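Local coordinates for protein AvrRpt2 (Erwinia amylovora, PDB 6HQZ) that acts as a type III secreted effector of a plant pathogen, a papain-like C70-family cysteine protease that probably cleaves proteins of the host plant, at residues A[24-28]-A[91-95]; A[27-31]-A[150-154]; A[35-39]-A[50-54]. All coordinates share one frame; numbering follows the deposited sequence.

Contact 1 (A[24-28]-A[91-95]); sequences CTRML and GPIMF
Met94 reaches across from the start of strand 93-98 and lays its thioether along helix 19-27, where Cys24 and Thr25 receive it. Its CG stands between the backbone N and the carbonyl carbon (chi1 57°), and chi2 is extended, which carries the sulfur out toward the helix. There Met94 SD comes within 3.7 Å of Cys24 CB, so it is the methylene of the cysteine, rather than its thiol, that does the touching. The methyl end bends at chi3 and runs obliquely over Thr25, with Met94 CE 3.7 Å from Thr25 CG2. The hydroxyl of Thr25 faces back into its own helix, bonded to the carbonyls of Trp21 and Tyr22, and this leaves the methyl branch for the strand.

One turn on, Leu28 ends the segment and packs beside Pro92. The fork spreads around the Pro92 carbonyl: Leu28 CD1 lies 3.6 Å from Pro92 O, and the same methyl rests 3.8 Å from Pro92 CB as leucine and proline ring slide past each other in opposite directions. The second branch, Leu28 CD2, meets Met94 CG at 4.0 Å, the two chains crossing at about a right angle.

No hydrogen bond joins the segments; the interface is apolar and largely buried. Ile93 and Phe95 turn their side chains to the other side of the sheet, where Phe95 meets Phe137 edge-to-face. Val108 and Met106 of strand 104-113 extend the same apolar layer. A helix packed on an antiparallel sheet in this way is characteristic of the papain-like fold, in which the helix carrying the nucleophilic cysteine lies against the sheet lobe; helix 19-27 is probably the counterpart of that helix.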
ATOM      1  N   CYS A  24      -3.493 -11.008  19.143  1.00 24.44           N
ATOM      2  CA  CYS A  24      -3.611 -10.253  17.914  1.00 25.03           C
ATOM      3  C   CYS A  24      -3.694  -8.740  18.215  1.00 27.88           C
ATOM      4  O   CYS A  24      -3.068  -7.958  17.532  1.00 27.73           O
ATOM      5  CB  CYS A  24      -4.822 -10.734  17.071  1.00 25.78           C
ATOM      6  SG  CYS A  24      -4.543 -12.388  16.380  1.00 24.32           S
ATOM      7  N   THR A  25      -4.488  -8.347  19.183  1.00 28.49           N
ATOM      8  CA  THR A  25      -4.639  -6.931  19.465  1.00 32.13           C
ATOM      9  C   THR A  25      -3.275  -6.370  19.989  1.00 33.46           C
ATOM     10  O   THR A  25      -2.899  -5.288  19.537  1.00 35.17           O
ATOM     11  CB  THR A  25      -5.793  -6.621  20.420  1.00 33.44           C
ATOM     12  OG1 THR A  25      -5.659  -7.410  21.590  1.00 34.62           O
ATOM     13  CG2 THR A  25      -7.087  -6.870  19.799  1.00 31.63           C
ATOM     14  N   ARG A  26      -2.518  -7.156  20.778  1.00 34.33           N
ATOM     15  CA  ARG A  26      -1.156  -6.783  21.212  1.00 37.02           C
ATOM     16  C   ARG A  26      -0.177  -6.664  20.027  1.00 34.88           C
ATOM     17  O   ARG A  26       0.609  -5.690  19.964  1.00 33.27           O
ATOM     18  CB  ARG A  26      -0.576  -7.706  22.321  1.00 39.48           C
ATOM     19  CG  ARG A  26       0.416  -7.004  23.246  1.00 46.75           C
ATOM     20  CD  ARG A  26       0.681  -7.694  24.613  1.00 52.23           C
ATOM     21  NE  ARG A  26      -0.348  -8.697  24.914  1.00 54.21           N
ATOM     22  CZ  ARG A  26      -0.156  -9.857  25.539  1.00 55.88           C
ATOM     23  NH1 ARG A  26       1.030 -10.186  26.040  1.00 57.65           N
ATOM     24  NH2 ARG A  26      -1.195 -10.676  25.690  1.00 54.39           N
ATOM     25  N   MET A  27      -0.283  -7.572  19.052  1.00 30.32           N
ATOM     26  CA  MET A  27       0.518  -7.461  17.841  1.00 30.71           C
ATOM     27  C   MET A  27       0.196  -6.207  17.043  1.00 31.33           C
ATOM     28  O   MET A  27       1.090  -5.696  16.368  1.00 33.08           O
ATOM     29  CB  MET A  27       0.438  -8.699  16.962  1.00 27.65           C
ATOM     30  CG  MET A  27       1.027  -9.917  17.613  1.00 27.10           C
ATOM     31  SD  MET A  27       1.133 -11.313  16.483  1.00 25.05           S
ATOM     32  CE  MET A  27      -0.369 -12.194  16.838  1.00 25.29           C
ATOM     33  N   LEU A  28      -1.032  -5.703  17.161  1.00 31.54           N
ATOM     34  CA  LEU A  28      -1.448  -4.460  16.475  1.00 33.98           C
ATOM     35  C   LEU A  28      -1.013  -3.161  17.221  1.00 36.24           C
ATOM     36  O   LEU A  28      -1.343  -2.052  16.761  1.00 36.57           O
ATOM     37  CB  LEU A  28      -2.955  -4.433  16.242  1.00 33.67           C
ATOM     38  CG  LEU A  28      -3.437  -4.816  14.842  1.00 32.96           C
ATOM     39  CD1 LEU A  28      -2.956  -6.163  14.285  1.00 31.18           C
ATOM     40  CD2 LEU A  28      -4.947  -4.727  14.779  1.00 33.66           C
ATOM     41  N   GLY A  91      -1.659  -0.834   8.185  1.00 37.66           N
ATOM     42  CA  GLY A  91      -0.717  -1.527   9.021  1.00 35.55           C
ATOM     43  C   GLY A  91      -1.225  -2.923   9.183  1.00 32.62           C
ATOM     44  O   GLY A  91      -2.035  -3.384   8.360  1.00 29.57           O
ATOM     45  N   PRO A  92      -0.742  -3.620  10.209  1.00 30.96           N
ATOM     46  CA  PRO A  92      -1.225  -5.010  10.332  1.00 29.20           C
ATOM     47  C   PRO A  92      -2.744  -5.152  10.588  1.00 27.06           C
ATOM     48  O   PRO A  92      -3.421  -4.282  11.226  1.00 27.21           O
ATOM     49  CB  PRO A  92      -0.436  -5.560  11.511  1.00 28.41           C
ATOM     50  CG  PRO A  92       0.108  -4.393  12.233  1.00 31.68           C
ATOM     51  CD  PRO A  92       0.161  -3.214  11.292  1.00 32.01           C
ATOM     52  N   ILE A  93      -3.272  -6.234  10.090  1.00 25.75           N
ATOM     53  CA  ILE A  93      -4.725  -6.422  10.080  1.00 25.14           C
ATOM     54  C   ILE A  93      -5.044  -7.799  10.716  1.00 24.08           C
ATOM     55  O   ILE A  93      -4.543  -8.844  10.285  1.00 21.83           O
ATOM     56  CB  ILE A  93      -5.264  -6.434   8.649  1.00 26.41           C
ATOM     57  CG1 ILE A  93      -5.074  -5.110   7.981  1.00 28.57           C
ATOM     58  CG2 ILE A  93      -6.754  -6.805   8.628  1.00 26.62           C
ATOM     59  CD1 ILE A  93      -5.170  -5.170   6.472  1.00 29.11           C
ATOM     60  N   MET A  94      -5.849  -7.760  11.761  1.00 24.45           N
ATOM     61  CA  MET A  94      -6.256  -9.017  12.395  1.00 25.24           C
ATOM     62  C   MET A  94      -7.539  -9.543  11.764  1.00 23.75           C
ATOM     63  O   MET A  94      -8.537  -8.803  11.652  1.00 24.00           O
ATOM     64  CB  MET A  94      -6.407  -8.923  13.893  1.00 28.21           C
ATOM     65  CG  MET A  94      -7.317  -7.932  14.473  1.00 32.76           C
ATOM     66  SD  MET A  94      -7.157  -7.949  16.298  1.00 38.67           S
ATOM     67  CE  MET A  94      -8.866  -7.682  16.705  1.00 40.55           C
ATOM     68  N   PHE A  95      -7.470 -10.815  11.391  1.00 21.35           N
ATOM     69  CA  PHE A  95      -8.542 -11.485  10.653  1.00 20.85           C
ATOM     70  C   PHE A  95      -8.993 -12.767  11.332  1.00 21.24           C
ATOM     71  O   PHE A  95      -8.215 -13.569  11.901  1.00 20.24           O
ATOM     72  CB  PHE A  95      -8.155 -11.759   9.180  1.00 21.43           C
ATOM     73  CG  PHE A  95      -7.087 -12.768   8.977  1.00 20.68           C
ATOM     74  CD1 PHE A  95      -5.772 -12.376   9.054  1.00 21.68           C
ATOM     75  CD2 PHE A  95      -7.362 -14.062   8.616  1.00 21.94           C
ATOM     76  CE1 PHE A  95      -4.745 -13.259   8.803  1.00 21.18           C
ATOM     77  CE2 PHE A  95      -6.338 -14.950   8.327  1.00 20.99           C
ATOM     78  CZ  PHE A  95      -5.035 -14.559   8.451  1.00 22.03           C
TER

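Contact 2 (A[27-31]-A[150-154]); sequences MLGHS and LYSEN
His30 and Ser152 meet through one short hydrogen bond, and the imidazole can be followed outward to it. CB sets the ring with CG anti to the carbonyl carbon (chi1 -65°), turning it to the end of strand 149-152. From CG one edge runs along CD2, which lies near the Leu28 carbonyl oxygen; that oxygen, Leu28 O, is in the ring plane, 3.6 Å from His30 CD2. The other edge runs through ND1 to CE1, where the Asn154 amide approaches, its ND2 3.5 Å from His30 CE1. The two planes are only 10° apart, but the amide is placed obliquely to the ring. At the tip, His30 NE2 is 2.7 Å from Ser152 OG, close to the ring plane, with a nearly straight angle of 163°; either atom could be the donor.

The serine oxygen has a second partner: Asn154 N donates to Ser152 OG at 3.1 Å, which makes an ST turn. Two bonds therefore grip Ser152 OG, hold its side chain in place and tie the chain's last residues to the histidine. Alongside Leu150 and Tyr151, Leu28 CD2 also touches the strand backbone, 3.8 Å from Leu150 O and near Tyr151 CA.

The loop reaches this position through a Schellman motif at Gly29, whose positive phi closes helix 19-27. The strand it meets lies between strands 67-69 and 93-98 in the sheet. Leu67 also touches His30, and the Tyr151 ring stacks on that of His90, the last residue of helix 80-90.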
ATOM      1  N   MET A  27      -0.283  -7.572  19.052  1.00 30.32           N
ATOM      2  CA  MET A  27       0.518  -7.461  17.841  1.00 30.71           C
ATOM      3  C   MET A  27       0.196  -6.207  17.043  1.00 31.33           C
ATOM      4  O   MET A  27       1.090  -5.696  16.368  1.00 33.08           O
ATOM      5  CB  MET A  27       0.438  -8.699  16.962  1.00 27.65           C
ATOM      6  CG  MET A  27       1.027  -9.917  17.613  1.00 27.10           C
ATOM      7  SD  MET A  27       1.133 -11.313  16.483  1.00 25.05           S
ATOM      8  CE  MET A  27      -0.369 -12.194  16.838  1.00 25.29           C
ATOM      9  N   LEU A  28      -1.032  -5.703  17.161  1.00 31.54           N
ATOM     10  CA  LEU A  28      -1.448  -4.460  16.475  1.00 33.98           C
ATOM     11  C   LEU A  28      -1.013  -3.161  17.221  1.00 36.24           C
ATOM     12  O   LEU A  28      -1.343  -2.052  16.761  1.00 36.57           O
ATOM     13  CB  LEU A  28      -2.955  -4.433  16.242  1.00 33.67           C
ATOM     14  CG  LEU A  28      -3.437  -4.816  14.842  1.00 32.96           C
ATOM     15  CD1 LEU A  28      -2.956  -6.163  14.285  1.00 31.18           C
ATOM     16  CD2 LEU A  28      -4.947  -4.727  14.779  1.00 33.66           C
ATOM     17  N   GLY A  29      -0.396  -3.318  18.392  1.00 37.21           N
ATOM     18  CA  GLY A  29       0.070  -2.212  19.262  1.00 40.98           C
ATOM     19  C   GLY A  29      -0.862  -1.834  20.425  1.00 42.78           C
ATOM     20  O   GLY A  29      -0.539  -0.941  21.172  1.00 43.96           O
ATOM     21  N   HIS A  30      -1.995  -2.517  20.592  1.00 41.29           N
ATOM     22  CA  HIS A  30      -3.002  -2.182  21.629  1.00 42.54           C
ATOM     23  C   HIS A  30      -2.861  -3.061  22.870  1.00 43.74           C
ATOM     24  O   HIS A  30      -2.466  -4.239  22.792  1.00 40.93           O
ATOM     25  CB  HIS A  30      -4.428  -2.373  21.057  1.00 41.20           C
ATOM     26  CG  HIS A  30      -4.768  -1.426  19.945  1.00 40.04           C
ATOM     27  ND1 HIS A  30      -5.764  -0.473  20.052  1.00 41.25           N
ATOM     28  CD2 HIS A  30      -4.215  -1.261  18.725  1.00 38.92           C
ATOM     29  CE1 HIS A  30      -5.804   0.242  18.942  1.00 41.34           C
ATOM     30  NE2 HIS A  30      -4.868  -0.206  18.125  1.00 40.54           N
ATOM     31  N   SER A  31      -3.180  -2.484  24.023  1.00 47.78           N
ATOM     32  CA  SER A  31      -3.361  -3.213  25.267  1.00 49.96           C
ATOM     33  C   SER A  31      -4.802  -3.056  25.623  1.00 51.41           C
ATOM     34  O   SER A  31      -5.252  -1.998  26.027  1.00 53.37           O
ATOM     35  CB  SER A  31      -2.499  -2.646  26.381  1.00 54.00           C
ATOM     36  OG  SER A  31      -1.182  -3.068  26.157  1.00 54.80           O
ATOM     37  N   LEU A 150      -9.790  -6.409  11.124  1.00 26.14           N
ATOM     38  CA  LEU A 150      -9.679  -5.248  11.947  1.00 27.54           C
ATOM     39  C   LEU A 150      -8.269  -4.679  11.905  1.00 28.22           C
ATOM     40  O   LEU A 150      -7.272  -5.411  11.801  1.00 26.57           O
ATOM     41  CB  LEU A 150     -10.054  -5.529  13.396  1.00 27.67           C
ATOM     42  CG  LEU A 150     -11.513  -5.857  13.688  1.00 28.28           C
ATOM     43  CD1 LEU A 150     -11.692  -6.140  15.175  1.00 29.08           C
ATOM     44  CD2 LEU A 150     -12.476  -4.741  13.294  1.00 30.04           C
ATOM     45  N   TYR A 151      -8.206  -3.355  12.024  1.00 31.14           N
ATOM     46  CA  TYR A 151      -6.909  -2.665  12.048  1.00 30.45           C
ATOM     47  C   TYR A 151      -6.897  -1.553  13.060  1.00 32.96           C
ATOM     48  O   TYR A 151      -7.983  -1.134  13.542  1.00 33.18           O
ATOM     49  CB  TYR A 151      -6.543  -2.173  10.639  1.00 31.80           C
ATOM     50  CG  TYR A 151      -7.453  -1.093  10.054  1.00 34.42           C
ATOM     51  CD1 TYR A 151      -7.194   0.275  10.277  1.00 37.90           C
ATOM     52  CD2 TYR A 151      -8.540  -1.442   9.228  1.00 35.02           C
ATOM     53  CE1 TYR A 151      -8.031   1.256   9.736  1.00 39.93           C
ATOM     54  CE2 TYR A 151      -9.357  -0.478   8.676  1.00 36.39           C
ATOM     55  CZ  TYR A 151      -9.109   0.848   8.946  1.00 38.07           C
ATOM     56  OH  TYR A 151      -9.931   1.723   8.374  1.00 38.99           O
ATOM     57  N   SER A 152      -5.675  -1.042  13.330  1.00 34.51           N
ATOM     58  CA  SER A 152      -5.452   0.014  14.296  1.00 38.01           C
ATOM     59  C   SER A 152      -5.698   1.388  13.692  1.00 41.25           C
ATOM     60  O   SER A 152      -5.177   1.698  12.648  1.00 42.23           O
ATOM     61  CB  SER A 152      -4.001   0.053  14.836  1.00 38.62           C
ATOM     62  OG  SER A 152      -3.936   1.001  15.918  1.00 41.19           O
ATOM     63  N   GLU A 153      -6.503   2.187  14.368  1.00 44.69           N
ATOM     64  CA  GLU A 153      -6.629   3.632  14.049  1.00 50.51           C
ATOM     65  C   GLU A 153      -5.606   4.512  14.784  1.00 53.23           C
ATOM     66  O   GLU A 153      -5.547   5.723  14.522  1.00 58.26           O
ATOM     67  CB  GLU A 153      -8.046   4.124  14.331  1.00 52.54           C
ATOM     68  CG  GLU A 153      -9.053   3.593  13.326  1.00 50.33           C
ATOM     69  CD  GLU A 153     -10.407   4.277  13.440  1.00 53.02           C
ATOM     70  OE1 GLU A 153     -10.863   4.560  14.587  1.00 55.32           O
ATOM     71  OE2 GLU A 153     -11.009   4.532  12.368  1.00 53.54           O
ATOM     72  N   ASN A 154      -4.798   3.950  15.686  1.00 53.31           N
ATOM     73  CA  ASN A 154      -3.734   4.764  16.339  1.00 58.94           C
ATOM     74  C   ASN A 154      -2.561   5.013  15.394  1.00 59.19           C
ATOM     75  O   ASN A 154      -1.670   5.749  15.766  1.00 63.46           O
ATOM     76  CB  ASN A 154      -3.236   4.129  17.654  1.00 59.76           C
ATOM     77  CG  ASN A 154      -4.296   4.137  18.755  1.00 61.42           C
ATOM     78  OD1 ASN A 154      -5.219   4.954  18.739  1.00 62.64           O
ATOM     79  ND2 ASN A 154      -4.178   3.193  19.697  1.00 60.90           N
ATOM     80  OXT ASN A 154      -2.441   4.524  14.265  1.00 58.49           O
TER

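Contact 3 (A[35-39]-A[50-54]); sequences GPRLG and QGLQQ
Leu38 overlaps the first turn of helix 49-65, its CD1 branch lying 3.8 Å from Gln50 CG and crossing that chain obliquely. The leucine points at the helix from its CA, and its branched end meets the aliphatic part of the glutamine. Gln50 answers with a straight chain: CG is anti to the backbone N, chi1 175°, and the amide is carried on beyond the leucine, with Gln50 OE1 4.0 Å from Leu38 CD1. The far side of that amide has a weak hydrogen bond between Gln50 NE2 and Ser46 OG, in the turn before the helix.

Gln54 covers the base of Leu38, about a right angle round from Gln50. Its chain bends at chi2 (-77°) and folds back so that the amide carbon, Gln54 CD, sits 4.0 Å from Leu38 CB. The amide group lies in the elbow of the loop backbone, among the peptide groups of residues 37 to 39, with Pro36 CB packed against it. Nearer solvent, the guanidinium of Arg37 comes loosely up to the Gln53 amide, with Arg37 NH1 4.4 Å from Gln53 NE2.

Gln50, Gln53 and Gln54, spaced i, i+3 and i+4 along the helix, form a single face toward the loop, while Leu43 of helix 40-45 touches both Pro36 and Gln54. Gly39 is the N-cap of that helix. The arrangement is a lead-in loop and two successive helices folded against one another, part of the helical side of this papain-like domain.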
ATOM      1  N   GLY A  35     -12.531  -8.378  25.900  1.00 52.32           N
ATOM      2  CA  GLY A  35     -12.726  -8.851  24.548  1.00 49.08           C
ATOM      3  C   GLY A  35     -14.148  -9.277  24.381  1.00 49.38           C
ATOM      4  O   GLY A  35     -14.955  -9.159  25.303  1.00 53.28           O
ATOM      5  N   PRO A  36     -14.468  -9.791  23.211  1.00 47.91           N
ATOM      6  CA  PRO A  36     -15.811 -10.257  22.969  1.00 50.06           C
ATOM      7  C   PRO A  36     -16.237 -11.246  24.049  1.00 53.29           C
ATOM      8  O   PRO A  36     -15.435 -12.078  24.523  1.00 53.27           O
ATOM      9  CB  PRO A  36     -15.699 -10.907  21.612  1.00 47.34           C
ATOM     10  CG  PRO A  36     -14.548 -10.158  20.965  1.00 45.71           C
ATOM     11  CD  PRO A  36     -13.580 -10.080  22.079  1.00 45.75           C
ATOM     12  N   ARG A  37     -17.484 -11.106  24.439  1.00 55.07           N
ATOM     13  CA  ARG A  37     -18.002 -11.757  25.619  1.00 58.82           C
ATOM     14  C   ARG A  37     -18.260 -13.231  25.283  1.00 56.98           C
ATOM     15  O   ARG A  37     -18.111 -14.128  26.123  1.00 57.10           O
ATOM     16  CB  ARG A  37     -19.283 -11.035  26.046  1.00 62.56           C
ATOM     17  CG  ARG A  37     -19.735 -11.313  27.472  1.00 68.33           C
ATOM     18  CD  ARG A  37     -21.206 -10.974  27.705  1.00 71.93           C
ATOM     19  NE  ARG A  37     -21.849 -11.963  28.596  1.00 77.38           N
ATOM     20  CZ  ARG A  37     -22.387 -13.135  28.217  1.00 77.93           C
ATOM     21  NH1 ARG A  37     -22.397 -13.529  26.938  1.00 75.81           N
ATOM     22  NH2 ARG A  37     -22.927 -13.935  29.134  1.00 81.61           N
ATOM     23  N   LEU A  38     -18.660 -13.480  24.039  1.00 54.90           N
ATOM     24  CA  LEU A  38     -18.832 -14.846  23.584  1.00 53.81           C
ATOM     25  C   LEU A  38     -17.565 -15.191  22.746  1.00 48.87           C
ATOM     26  O   LEU A  38     -16.685 -14.338  22.467  1.00 48.75           O
ATOM     27  CB  LEU A  38     -20.180 -15.044  22.829  1.00 54.55           C
ATOM     28  CG  LEU A  38     -21.559 -14.880  23.525  1.00 59.15           C
ATOM     29  CD1 LEU A  38     -22.687 -14.998  22.495  1.00 59.44           C
ATOM     30  CD2 LEU A  38     -21.836 -15.844  24.693  1.00 61.17           C
ATOM     31  N   GLY A  39     -17.485 -16.446  22.365  1.00 45.93           N
ATOM     32  CA  GLY A  39     -16.350 -16.962  21.656  1.00 42.78           C
ATOM     33  C   GLY A  39     -16.240 -16.536  20.218  1.00 39.96           C
ATOM     34  O   GLY A  39     -17.002 -15.694  19.685  1.00 38.30           O
ATOM     35  N   GLN A  50     -27.998 -13.947  18.714  1.00 74.74           N
ATOM     36  CA  GLN A  50     -26.649 -14.180  19.198  1.00 71.88           C
ATOM     37  C   GLN A  50     -25.586 -13.415  18.322  1.00 68.44           C
ATOM     38  O   GLN A  50     -24.412 -13.213  18.750  1.00 63.63           O
ATOM     39  CB  GLN A  50     -26.399 -15.706  19.248  1.00 72.51           C
ATOM     40  CG  GLN A  50     -24.973 -16.108  19.629  1.00 69.69           C
ATOM     41  CD  GLN A  50     -24.817 -17.591  19.909  1.00 71.02           C
ATOM     42  OE1 GLN A  50     -24.913 -18.012  21.046  1.00 72.92           O
ATOM     43  NE2 GLN A  50     -24.536 -18.384  18.872  1.00 70.60           N
ATOM     44  N   GLY A  51     -26.027 -13.000  17.113  1.00 66.51           N
ATOM     45  CA  GLY A  51     -25.243 -12.257  16.139  1.00 62.39           C
ATOM     46  C   GLY A  51     -25.437 -10.751  16.053  1.00 62.54           C
ATOM     47  O   GLY A  51     -24.459 -10.037  15.881  1.00 61.83           O
ATOM     48  N   LEU A  52     -26.665 -10.247  16.113  1.00 65.75           N
ATOM     49  CA  LEU A  52     -26.869  -8.776  16.228  1.00 68.21           C
ATOM     50  C   LEU A  52     -26.258  -8.187  17.537  1.00 68.18           C
ATOM     51  O   LEU A  52     -25.898  -6.980  17.567  1.00 65.12           O
ATOM     52  CB  LEU A  52     -28.361  -8.348  16.082  1.00 71.98           C
ATOM     53  CG  LEU A  52     -28.732  -7.813  14.675  1.00 72.70           C
ATOM     54  CD1 LEU A  52     -28.919  -8.972  13.690  1.00 71.33           C
ATOM     55  CD2 LEU A  52     -29.937  -6.876  14.670  1.00 77.23           C
ATOM     56  N   GLN A  53     -26.178  -9.050  18.575  1.00 68.60           N
ATOM     57  CA  GLN A  53     -25.562  -8.753  19.869  1.00 68.37           C
ATOM     58  C   GLN A  53     -24.087  -8.671  19.762  1.00 62.73           C
ATOM     59  O   GLN A  53     -23.524  -7.722  20.283  1.00 60.82           O
ATOM     60  CB  GLN A  53     -25.843  -9.826  20.955  1.00 72.22           C
ATOM     61  CG  GLN A  53     -25.022  -9.589  22.259  1.00 73.85           C
ATOM     62  CD  GLN A  53     -25.429 -10.410  23.487  1.00 76.58           C
ATOM     63  OE1 GLN A  53     -26.582 -10.812  23.646  1.00 79.98           O
ATOM     64  NE2 GLN A  53     -24.470 -10.619  24.386  1.00 75.59           N
ATOM     65  N   GLN A  54     -23.454  -9.720  19.199  1.00 58.57           N
ATOM     66  CA  GLN A  54     -22.008  -9.760  19.088  1.00 56.32           C
ATOM     67  C   GLN A  54     -21.574  -8.642  18.125  1.00 51.81           C
ATOM     68  O   GLN A  54     -20.514  -8.075  18.331  1.00 50.24           O
ATOM     69  CB  GLN A  54     -21.434 -11.150  18.661  1.00 56.65           C
ATOM     70  CG  GLN A  54     -21.037 -12.099  19.816  1.00 59.94           C
ATOM     71  CD  GLN A  54     -19.690 -11.775  20.523  1.00 60.77           C
ATOM     72  OE1 GLN A  54     -19.598 -10.837  21.350  1.00 63.81           O
ATOM     73  NE2 GLN A  54     -18.673 -12.603  20.272  1.00 58.48           N
TER

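Contacts 1 and 2 are neighbours, with centres 6 Å apart, and share Met27 and Leu28. Their segments are probably joined by two backbone hydrogen bonds: Met94 N to Leu150 O at 2.7 Å, between adjacent strands, and His30 N to Thr25 O at 3.1 Å, where the loop leaves helix 19-27. Together they seat that helix and its exit loop on one sheet. Contact 3 stands apart, its centre about 19 Å from that of contact 1 and 20 Å from that of contact 2; it continues the same loop and is nested inside the chain spans both enclose. In papain-like proteases the catalytic cysteine heads the central helix, so contact 1 probably involves the active-site helix.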